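Local coordinates for protein translation initiation factor 6 (Methanocaldococcus jannaschii, PDB 1G61) that binds the 50S ribosomal subunit and prevents it from joining the 30S subunit to form the 70S initiation complex, at residues 23-28 with 85-90; 60-65 with 71-76; 108-113 with 119-124; 126-131 with 137-142. One frame throughout, in Å; residues are numbered along the deposited sequence.

Interaction 1. Residues 23-28 with 85-90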
# COMPACT_ATOMS: atom_id res chain seq x y z
N GLU A 23 -1.04 7.99 -5.73
CA GLU A 23 -0.52 9.31 -6.12
C GLU A 23 -1.46 10.41 -5.65
O GLU A 23 -0.97 11.55 -5.51
CB GLU A 23 -0.34 9.45 -7.63
CG GLU A 23 0.63 8.43 -8.23
CD GLU A 23 2.05 8.67 -7.77
OE1 GLU A 23 2.50 9.85 -7.71
OE2 GLU A 23 2.76 7.69 -7.47
N GLU A 24 -2.74 10.13 -5.41
CA GLU A 24 -3.72 11.20 -5.16
C GLU A 24 -4.27 11.22 -3.76
O GLU A 24 -4.57 12.32 -3.22
CB GLU A 24 -4.87 11.13 -6.18
CG GLU A 24 -4.42 11.32 -7.62
CD GLU A 24 -3.86 10.15 -8.42
OE1 GLU A 24 -4.06 8.91 -8.11
OE2 GLU A 24 -3.16 10.41 -9.47
N ILE A 25 -4.41 10.06 -3.13
CA ILE A 25 -5.05 10.02 -1.80
C ILE A 25 -4.22 9.19 -0.83
O ILE A 25 -3.48 8.31 -1.24
CB ILE A 25 -6.47 9.40 -1.85
CG1 ILE A 25 -6.54 7.90 -2.17
CG2 ILE A 25 -7.36 10.26 -2.76
CD1 ILE A 25 -7.95 7.32 -2.15
N THR A 26 -4.37 9.44 0.45
CA THR A 26 -3.83 8.64 1.51
C THR A 26 -4.90 8.38 2.55
O THR A 26 -5.58 9.33 2.93
CB THR A 26 -2.64 9.36 2.18
OG1 THR A 26 -1.68 9.72 1.15
CG2 THR A 26 -2.01 8.44 3.20
N LEU A 27 -5.07 7.12 2.94
CA LEU A 27 -6.02 6.75 3.99
C LEU A 27 -5.24 6.51 5.26
O LEU A 27 -4.24 5.78 5.22
CB LEU A 27 -6.85 5.52 3.61
CG LEU A 27 -7.57 5.54 2.25
CD1 LEU A 27 -8.58 4.40 2.20
CD2 LEU A 27 -8.32 6.80 1.96
N LEU A 28 -5.71 7.12 6.36
CA LEU A 28 -4.98 7.15 7.60
C LEU A 28 -5.87 6.78 8.78
O LEU A 28 -7.10 6.92 8.70
CB LEU A 28 -4.40 8.56 7.88
CG LEU A 28 -3.34 9.05 6.88
CD1 LEU A 28 -3.06 10.52 7.05
CD2 LEU A 28 -2.06 8.21 7.04
N LYS A 85 -16.82 7.47 0.15
CA LYS A 85 -17.35 7.98 -1.12
C LYS A 85 -17.55 9.49 -1.04
O LYS A 85 -17.34 10.17 -2.05
CB LYS A 85 -18.67 7.24 -1.46
CG LYS A 85 -18.41 5.76 -1.80
CD LYS A 85 -19.67 5.07 -2.29
CE LYS A 85 -19.21 3.71 -2.85
NZ LYS A 85 -20.35 3.01 -3.47
N ASN A 86 -17.94 10.02 0.11
CA ASN A 86 -18.12 11.47 0.23
C ASN A 86 -16.77 12.17 0.04
O ASN A 86 -16.70 13.20 -0.66
CB ASN A 86 -18.76 11.82 1.58
CG ASN A 86 -18.83 13.33 1.75
OD1 ASN A 86 -18.01 13.91 2.48
ND2 ASN A 86 -19.78 13.91 1.09
N PHE A 87 -15.71 11.66 0.64
CA PHE A 87 -14.37 12.22 0.48
C PHE A 87 -13.95 12.20 -0.98
O PHE A 87 -13.41 13.17 -1.53
CB PHE A 87 -13.42 11.37 1.34
CG PHE A 87 -11.94 11.54 0.99
CD1 PHE A 87 -11.23 12.66 1.42
CD2 PHE A 87 -11.25 10.62 0.23
CE1 PHE A 87 -9.88 12.81 1.10
CE2 PHE A 87 -9.91 10.74 -0.11
CZ PHE A 87 -9.21 11.85 0.33
N LEU A 88 -14.21 11.08 -1.67
CA LEU A 88 -13.85 11.02 -3.11
C LEU A 88 -14.65 12.06 -3.87
O LEU A 88 -14.09 12.78 -4.73
CB LEU A 88 -14.08 9.60 -3.62
CG LEU A 88 -13.15 8.54 -3.02
CD1 LEU A 88 -13.53 7.14 -3.52
CD2 LEU A 88 -11.67 8.79 -3.27
N LYS A 89 -15.94 12.18 -3.62
CA LYS A 89 -16.79 13.13 -4.36
C LYS A 89 -16.29 14.54 -4.12
O LYS A 89 -16.19 15.39 -5.04
CB LYS A 89 -18.27 12.92 -3.99
CG LYS A 89 -19.22 13.84 -4.76
CD LYS A 89 -20.66 13.56 -4.37
CE LYS A 89 -21.61 13.99 -5.47
NZ LYS A 89 -22.10 15.40 -5.36
N GLU A 90 -16.01 14.90 -2.87
CA GLU A 90 -15.53 16.24 -2.50
C GLU A 90 -14.26 16.63 -3.22
O GLU A 90 -13.99 17.82 -3.46
CB GLU A 90 -15.31 16.36 -0.97
CG GLU A 90 -16.63 16.39 -0.19
CD GLU A 90 -17.21 17.80 -0.20
OE1 GLU A 90 -16.50 18.77 0.18
OE2 GLU A 90 -18.39 17.99 -0.61

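Interaction 2. Residues 60-65 with 71-76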
# COMPACT_ATOMS: atom_id res chain seq x y z
N GLY A 60 -4.27 -0.07 6.10
CA GLY A 60 -3.31 -0.55 5.13
C GLY A 60 -3.35 -2.06 4.96
O GLY A 60 -3.00 -2.60 3.91
N SER A 61 -3.80 -2.78 6.02
CA SER A 61 -3.95 -4.21 5.93
C SER A 61 -5.28 -4.63 5.29
O SER A 61 -5.34 -5.72 4.72
CB SER A 61 -3.84 -4.88 7.31
OG SER A 61 -2.46 -4.88 7.71
N LEU A 62 -6.28 -3.76 5.41
CA LEU A 62 -7.62 -4.16 4.99
C LEU A 62 -8.01 -3.67 3.61
O LEU A 62 -8.99 -4.16 3.05
CB LEU A 62 -8.66 -3.61 5.99
CG LEU A 62 -8.64 -4.25 7.38
CD1 LEU A 62 -9.55 -3.42 8.29
CD2 LEU A 62 -9.11 -5.68 7.21
N SER A 63 -7.30 -2.71 3.04
CA SER A 63 -7.74 -2.06 1.80
C SER A 63 -6.56 -1.85 0.88
O SER A 63 -5.41 -1.90 1.33
CB SER A 63 -8.43 -0.74 2.19
OG SER A 63 -8.78 -0.07 1.00
N VAL A 64 -6.87 -1.60 -0.40
CA VAL A 64 -5.93 -1.38 -1.50
C VAL A 64 -6.46 -0.29 -2.39
O VAL A 64 -7.68 -0.23 -2.59
CB VAL A 64 -5.93 -2.70 -2.33
CG1 VAL A 64 -5.24 -2.56 -3.62
CG2 VAL A 64 -5.32 -3.82 -1.49
N ALA A 65 -5.58 0.53 -2.97
CA ALA A 65 -6.07 1.50 -3.93
C ALA A 65 -5.00 1.85 -4.95
O ALA A 65 -3.80 1.69 -4.68
CB ALA A 65 -6.54 2.80 -3.26
N LEU A 71 -10.26 -0.96 -3.26
CA LEU A 71 -10.82 -2.27 -2.86
C LEU A 71 -11.07 -2.28 -1.34
O LEU A 71 -10.18 -1.92 -0.56
CB LEU A 71 -9.87 -3.41 -3.19
CG LEU A 71 -9.33 -3.45 -4.61
CD1 LEU A 71 -8.42 -4.68 -4.79
CD2 LEU A 71 -10.47 -3.50 -5.61
N LEU A 72 -12.26 -2.71 -0.96
CA LEU A 72 -12.63 -2.74 0.46
C LEU A 72 -13.08 -4.16 0.79
O LEU A 72 -13.66 -4.85 -0.05
CB LEU A 72 -13.75 -1.75 0.69
CG LEU A 72 -13.35 -0.28 0.51
CD1 LEU A 72 -14.59 0.60 0.43
CD2 LEU A 72 -12.44 0.16 1.65
N PRO A 73 -12.87 -4.60 2.04
CA PRO A 73 -13.29 -5.93 2.46
C PRO A 73 -14.77 -5.95 2.80
O PRO A 73 -15.44 -4.91 2.97
CB PRO A 73 -12.42 -6.15 3.72
CG PRO A 73 -12.37 -4.78 4.35
CD PRO A 73 -12.19 -3.87 3.13
N LYS A 74 -15.30 -7.20 2.94
CA LYS A 74 -16.73 -7.34 3.15
C LYS A 74 -17.18 -6.76 4.48
O LYS A 74 -18.38 -6.53 4.67
CB LYS A 74 -17.13 -8.83 3.05
CG LYS A 74 -16.52 -9.69 4.15
CD LYS A 74 -16.87 -11.16 3.93
CE LYS A 74 -16.16 -12.05 4.95
NZ LYS A 74 -16.82 -13.38 5.08
N ILE A 75 -16.26 -6.55 5.42
CA ILE A 75 -16.61 -6.03 6.74
C ILE A 75 -16.73 -4.52 6.72
O ILE A 75 -17.01 -3.93 7.78
CB ILE A 75 -15.56 -6.50 7.78
CG1 ILE A 75 -14.12 -6.08 7.46
CG2 ILE A 75 -15.64 -8.00 8.06
CD1 ILE A 75 -13.14 -6.36 8.61
N VAL A 76 -16.50 -3.83 5.58
CA VAL A 76 -16.63 -2.37 5.62
C VAL A 76 -18.05 -2.03 6.03
O VAL A 76 -19.02 -2.66 5.61
CB VAL A 76 -16.19 -1.76 4.26
CG1 VAL A 76 -17.18 -2.12 3.15
CG2 VAL A 76 -16.03 -0.26 4.37

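Interaction 3. Residues 108-113 with 119-124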
# COMPACT_ATOMS: atom_id res chain seq x y z
N GLY A 108 -5.16 -5.56 1.88
CA GLY A 108 -3.89 -4.84 1.75
C GLY A 108 -2.69 -5.72 1.98
O GLY A 108 -1.60 -5.47 1.47
N ASN A 109 -2.84 -6.80 2.77
CA ASN A 109 -1.77 -7.77 2.97
C ASN A 109 -1.66 -8.70 1.75
O ASN A 109 -0.58 -9.25 1.51
CB ASN A 109 -2.03 -8.61 4.20
CG ASN A 109 -1.93 -7.95 5.55
OD1 ASN A 109 -2.25 -8.60 6.55
ND2 ASN A 109 -1.51 -6.70 5.57
N LEU A 110 -2.77 -8.88 1.05
CA LEU A 110 -2.87 -9.91 -0.00
C LEU A 110 -2.68 -9.40 -1.42
O LEU A 110 -2.62 -10.19 -2.38
CB LEU A 110 -4.24 -10.58 0.09
CG LEU A 110 -4.52 -11.32 1.39
CD1 LEU A 110 -6.00 -11.66 1.45
CD2 LEU A 110 -3.69 -12.59 1.46
N ILE A 111 -2.63 -8.07 -1.60
CA ILE A 111 -2.58 -7.46 -2.93
C ILE A 111 -1.52 -6.37 -2.93
O ILE A 111 -1.42 -5.59 -1.95
CB ILE A 111 -3.96 -6.87 -3.28
CG1 ILE A 111 -5.03 -7.96 -3.28
CG2 ILE A 111 -3.91 -6.10 -4.60
CD1 ILE A 111 -6.47 -7.43 -3.38
N LEU A 112 -0.79 -6.28 -4.02
CA LEU A 112 0.27 -5.30 -4.20
C LEU A 112 0.06 -4.63 -5.55
O LEU A 112 0.15 -5.34 -6.55
CB LEU A 112 1.60 -6.01 -4.13
CG LEU A 112 2.88 -5.22 -4.32
CD1 LEU A 112 3.13 -4.31 -3.11
CD2 LEU A 112 4.05 -6.19 -4.48
N THR A 113 -0.21 -3.33 -5.62
CA THR A 113 -0.58 -2.70 -6.88
C THR A 113 0.04 -1.34 -7.03
O THR A 113 0.16 -0.58 -6.06
CB THR A 113 -2.10 -2.61 -7.02
OG1 THR A 113 -2.45 -2.27 -8.39
CG2 THR A 113 -2.76 -1.58 -6.08
N LEU A 119 -0.12 -7.64 -8.19
CA LEU A 119 0.14 -9.03 -7.81
C LEU A 119 -0.84 -9.38 -6.68
O LEU A 119 -1.05 -8.59 -5.76
CB LEU A 119 1.58 -9.18 -7.32
CG LEU A 119 2.06 -10.61 -7.07
CD1 LEU A 119 2.18 -11.40 -8.38
CD2 LEU A 119 3.41 -10.58 -6.35
N ILE A 120 -1.44 -10.58 -6.73
CA ILE A 120 -2.40 -10.98 -5.71
C ILE A 120 -2.04 -12.37 -5.22
O ILE A 120 -1.59 -13.26 -5.97
CB ILE A 120 -3.87 -10.95 -6.22
CG1 ILE A 120 -4.18 -12.07 -7.23
CG2 ILE A 120 -4.21 -9.57 -6.76
CD1 ILE A 120 -5.64 -12.15 -7.64
N SER A 121 -2.32 -12.56 -3.91
CA SER A 121 -2.16 -13.89 -3.31
C SER A 121 -2.97 -14.93 -4.05
O SER A 121 -4.11 -14.67 -4.47
CB SER A 121 -2.68 -13.83 -1.86
OG SER A 121 -2.77 -15.14 -1.34
N PRO A 122 -2.44 -16.16 -4.19
CA PRO A 122 -3.26 -17.24 -4.74
C PRO A 122 -4.55 -17.42 -3.97
O PRO A 122 -5.55 -17.90 -4.57
CB PRO A 122 -2.36 -18.49 -4.54
CG PRO A 122 -0.96 -17.92 -4.57
CD PRO A 122 -1.09 -16.62 -3.82
N GLU A 123 -4.64 -17.09 -2.69
CA GLU A 123 -5.90 -17.23 -1.94
C GLU A 123 -7.02 -16.41 -2.58
O GLU A 123 -8.19 -16.79 -2.39
CB GLU A 123 -5.71 -16.76 -0.50
CG GLU A 123 -6.85 -17.09 0.44
CD GLU A 123 -6.58 -16.79 1.89
OE1 GLU A 123 -5.52 -16.21 2.20
OE2 GLU A 123 -7.45 -17.09 2.72
N LEU A 124 -6.67 -15.34 -3.28
CA LEU A 124 -7.68 -14.48 -3.90
C LEU A 124 -7.93 -14.83 -5.36
O LEU A 124 -8.59 -14.00 -6.03
CB LEU A 124 -7.28 -13.01 -3.78
CG LEU A 124 -7.28 -12.47 -2.33
CD1 LEU A 124 -6.89 -10.99 -2.43
CD2 LEU A 124 -8.60 -12.67 -1.60

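Interaction 4. Residues 126-131 with 137-142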
# COMPACT_ATOMS: atom_id res chain seq x y z
N ASP A 126 -10.04 -16.47 -7.02
CA ASP A 126 -11.39 -16.42 -7.59
C ASP A 126 -11.92 -14.99 -7.69
O ASP A 126 -12.98 -14.75 -8.26
CB ASP A 126 -12.34 -17.31 -6.79
CG ASP A 126 -11.98 -18.78 -6.88
OD1 ASP A 126 -11.46 -19.21 -7.95
OD2 ASP A 126 -12.22 -19.49 -5.91
N PHE A 127 -11.21 -14.01 -7.15
CA PHE A 127 -11.56 -12.60 -7.18
C PHE A 127 -10.72 -11.85 -8.22
O PHE A 127 -10.81 -10.61 -8.30
CB PHE A 127 -11.41 -11.92 -5.80
CG PHE A 127 -12.41 -12.54 -4.82
CD1 PHE A 127 -12.05 -13.65 -4.05
CD2 PHE A 127 -13.69 -12.03 -4.70
CE1 PHE A 127 -12.98 -14.22 -3.19
CE2 PHE A 127 -14.62 -12.60 -3.84
CZ PHE A 127 -14.26 -13.72 -3.13
N LYS A 128 -9.97 -12.58 -9.02
CA LYS A 128 -9.10 -11.90 -9.97
C LYS A 128 -9.85 -10.95 -10.90
O LYS A 128 -9.39 -9.82 -11.11
CB LYS A 128 -8.34 -12.98 -10.76
CG LYS A 128 -7.39 -12.38 -11.80
CD LYS A 128 -6.52 -13.50 -12.36
CE LYS A 128 -5.34 -13.02 -13.16
NZ LYS A 128 -5.83 -12.63 -14.50
N LYS A 129 -10.98 -11.35 -11.48
CA LYS A 129 -11.69 -10.46 -12.39
C LYS A 129 -12.17 -9.22 -11.66
O LYS A 129 -12.07 -8.10 -12.23
CB LYS A 129 -12.89 -11.19 -13.02
CG LYS A 129 -13.56 -10.31 -14.10
CD LYS A 129 -14.47 -11.18 -14.96
CE LYS A 129 -15.40 -10.35 -15.83
NZ LYS A 129 -14.77 -9.08 -16.31
N ASP A 130 -12.73 -9.37 -10.45
CA ASP A 130 -13.17 -8.17 -9.71
C ASP A 130 -12.02 -7.18 -9.47
O ASP A 130 -12.19 -5.97 -9.51
CB ASP A 130 -13.70 -8.64 -8.35
CG ASP A 130 -15.07 -9.23 -8.36
OD1 ASP A 130 -15.83 -9.10 -9.36
OD2 ASP A 130 -15.45 -9.83 -7.30
N ILE A 131 -10.85 -7.74 -9.16
CA ILE A 131 -9.66 -6.93 -8.85
C ILE A 131 -9.21 -6.29 -10.13
O ILE A 131 -8.93 -5.08 -10.18
CB ILE A 131 -8.60 -7.79 -8.19
CG1 ILE A 131 -9.09 -8.24 -6.80
CG2 ILE A 131 -7.27 -7.09 -8.05
CD1 ILE A 131 -8.17 -9.36 -6.22
N VAL A 137 -5.74 -2.69 -14.15
CA VAL A 137 -4.37 -3.02 -14.53
C VAL A 137 -4.25 -4.54 -14.73
O VAL A 137 -5.12 -5.30 -14.32
CB VAL A 137 -3.34 -2.59 -13.49
CG1 VAL A 137 -3.28 -1.07 -13.30
CG2 VAL A 137 -3.63 -3.27 -12.14
N GLU A 138 -3.15 -4.92 -15.36
CA GLU A 138 -2.82 -6.33 -15.43
C GLU A 138 -2.71 -6.90 -14.04
O GLU A 138 -1.98 -6.29 -13.22
CB GLU A 138 -1.47 -6.47 -16.16
CG GLU A 138 -0.99 -7.94 -16.13
CD GLU A 138 0.43 -8.14 -16.53
OE1 GLU A 138 1.16 -7.18 -16.88
OE2 GLU A 138 0.91 -9.30 -16.59
N VAL A 139 -3.34 -8.04 -13.77
CA VAL A 139 -3.23 -8.73 -12.47
C VAL A 139 -2.62 -10.09 -12.67
O VAL A 139 -3.01 -10.82 -13.58
CB VAL A 139 -4.64 -8.88 -11.83
CG1 VAL A 139 -4.56 -9.72 -10.56
CG2 VAL A 139 -5.21 -7.49 -11.53
N GLU A 140 -1.61 -10.44 -11.86
CA GLU A 140 -1.06 -11.79 -11.86
C GLU A 140 -1.14 -12.35 -10.44
O GLU A 140 -1.15 -11.59 -9.45
CB GLU A 140 0.42 -11.78 -12.29
CG GLU A 140 0.60 -11.24 -13.70
CD GLU A 140 -0.15 -12.01 -14.76
OE1 GLU A 140 -0.51 -13.20 -14.54
OE2 GLU A 140 -0.39 -11.47 -15.87
N ILE A 141 -1.19 -13.67 -10.33
CA ILE A 141 -1.24 -14.35 -9.04
C ILE A 141 0.17 -14.76 -8.68
O ILE A 141 0.92 -15.28 -9.54
CB ILE A 141 -2.19 -15.57 -9.15
CG1 ILE A 141 -3.65 -15.14 -9.35
CG2 ILE A 141 -1.96 -16.49 -7.98
CD1 ILE A 141 -4.57 -16.21 -9.92
N GLY A 142 0.56 -14.61 -7.41
CA GLY A 142 1.88 -15.16 -7.05
C GLY A 142 2.22 -14.80 -5.63
O GLY A 142 1.34 -14.37 -4.84
O HOH W 1 -4.49 -11.67 -16.35

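Interaction 1. Residues 23-28 with 85-90
I25, at the start of strand 25-28, meets F87 and L88 of helix 78-90 through side-chain carbons alone. I25 CB already lies 4.1 Å from F87 CE2. From there the side chain forks. The methyl branch CG2 makes the tighter approach, with I25 CG2 standing 3.7 Å from F87 CE2. I25 CG2 also lies 3.9 Å from F87 CZ, placing the methyl group at the edge of the ring and near its plane, not over a face. The longer branch begins at CG1, which a chi1 of 69° sets between the backbone N and the carbonyl carbon; beyond it chi2 runs extended, carrying the tip over to the neighbouring leucine. There I25 CD1 comes 4.2 Å from L88 CD2, a looser touch in which the two side chains lie roughly at right angles. One isoleucine thus addresses two consecutive helix residues, giving CG2 to the aromatic ring and CD1 to the leucine. F87 reaches the strand because its CG is turned anti to the backbone N (chi1 163°), which extends the ring outward from the helix. The two backbones remain well apart, with I25 CA and L88 CA 9.0 Å from each other, and only side chains bridge the interval. Strand 25-28 is the middle one of three, between 20-21 and 47-50. F87 also leans on L49 of strand 47-50, while L88 turns to V97 of strand 96-100, the strand following this helix, and L93 in the connecting loop closes on I25. The contact therefore brings the C-terminal end of helix 78-90 against strands of two small sheets.

Interaction 2. Residues 60-65 with 71-76
The hydroxyl of S63 is swung opposite its backbone N (chi1 176°), which sends OG across to the carbonyl of L71. V64 and L71 turn their side chains to one face of the sheet, where they lie side by side and V64 CG1 comes 4.0 Å from L71 CD1. These two residues form an antiparallel hydrogen-bonded pair. L71 N gives V64 O a short, nearly straight bond of 2.8 Å (172°), whereas the return bond from V64 N to L71 O is weak at 3.3 Å. S63 makes up for this: S63 OG donates to L71 O over 2.8 Å, tilted 25° from the carbonyl plane, and touches L72 CD2. Replacing S63 by alanine removes the hydroxyl and would probably leave L71 O with only the weak V64 N bond across the hairpin. Two residues on from L71, P73 has no N-H to offer, and P73 CD sits 3.2 Å from L62 O. Buried L62 O has no partner in the model, consistent with that missing N-H, and I75 CD1 touches L62 CD2. The chemistry is uneven: one strong backbone bond, one weak one reinforced by a serine hydroxyl, and a proline with no N-H for L62 O.

Interaction 3. Residues 108-113 with 119-124
L110 and S121 open a three-bond antiparallel ladder where helix 107-110 passes directly into strand 111-113. S121 N donates to L110 O at 2.8 Å, so the last helical carbonyl is already used in strand pairing. Two residues on, L112 and L119 form a hydrogen-bonded pair: L112 N reaches L119 O at 2.9 Å, and L119 N returns to L112 O at 2.8 Å, lying in the plane of that carbonyl. Between them I111 and I120 form a non-hydrogen-bonded pair. Here CA-H groups support the carbonyls, as with I111 CA, 3.4 Å from L119 O. The I120 amide and carbonyl face outward to strand 138-141, where backbone bonds to E140 and G142 satisfy them. Two side-chain acceptors are also engaged. With chi1 at 169°, S121 OG lies where it accepts from E123 N at 3.0 Å, an ST turn that starts the following 3-10 segment, and E123 OE1 takes a hydrogen bond from N104 ND2. Carbon packing accompanies these bonds. L124 folds back so that its CD1 meets L110 CB at 3.7 Å, and the same methyl touches I111 CG1, both neighbours being crossed at about a right angle. I111 CG1 also lies 3.9 Å from I120 CG2, these two side chains running the same way. The hairpin has helices on both faces: L119 packs against F174, L175 and L178 of helix 169-179, and L112 against F179, whereas I111 and I120 turn to I131 of helix 128-135. Strand 117-120 sits in the middle of its small sheet, antiparallel to 111-113 and parallel to 138-141.

Interaction 4. Residues 126-131 with 137-142
V139 and K128 account for most of the surface buried here, with I131 adding the inner part. K128 sits at the first turn of helix 128-135 and lays its aliphatic chain over strand 138-141. The chain leaves opposite the backbone N (chi1 180°) and stays extended until it bends at chi4 (-79°), so that CE, not NZ, lies nearest the V139 carbonyl. Along the way K128 CG lies 4.1 Å from V139 CG1, the two side chains passing in opposite directions. Further out K128 CD touches I141 CD1, also at 4.1 Å, and K128 CE settles 3.2 Å from V139 O. The other methyl of V139, CG2, faces the next turn of the helix and meets I131 CG2 at 4.1 Å, crossing it at about a right angle. The valine is therefore wedged between one long chain and one branched one. K128 NZ stands 3.5 Å from V139 O, and a water 3.3 Å from V139 O may donate to it, though other acceptors compete for its protons. The stronger polar partner of K128 NZ is E132, one turn along the helix, in a salt bridge. With alanine in place of K128, V139 and I141 would probably lose the methylenes that pack on them, and the E132 carboxylate its salt-bridge mate. The helix belongs to the beta-alpha-beta crossover from strand 117-120 to the parallel strand 138-141, and I131 also packs on I100 of strand 96-100. The contact mixes two chemistries: methyl groups meet at I131 and V139, while the lysine packs its methylenes and pairs its charge with E132.

Interactions 2 and 3 are the most deeply buried: both are antiparallel hairpins following a short helix, held by backbone hydrogen bonds. They also touch each other, S61 OG probably bonding to N109 ND2 and L71 CD1 packing on I111 CD1. Interactions 1 and 4 instead set a helix against a strand through side chains, farther from the chain's centre. Interaction 1 is buried and purely apolar, whereas interaction 4 is only partly buried and mixes methyl packing with a lysine. Interactions 3 and 4 share one sheet, strands 117-120 and 138-141 being neighbours in it. Interaction 1 stands apart, about 22 Å from interaction 3 between centres, although its helix directly follows the strand of interaction 2.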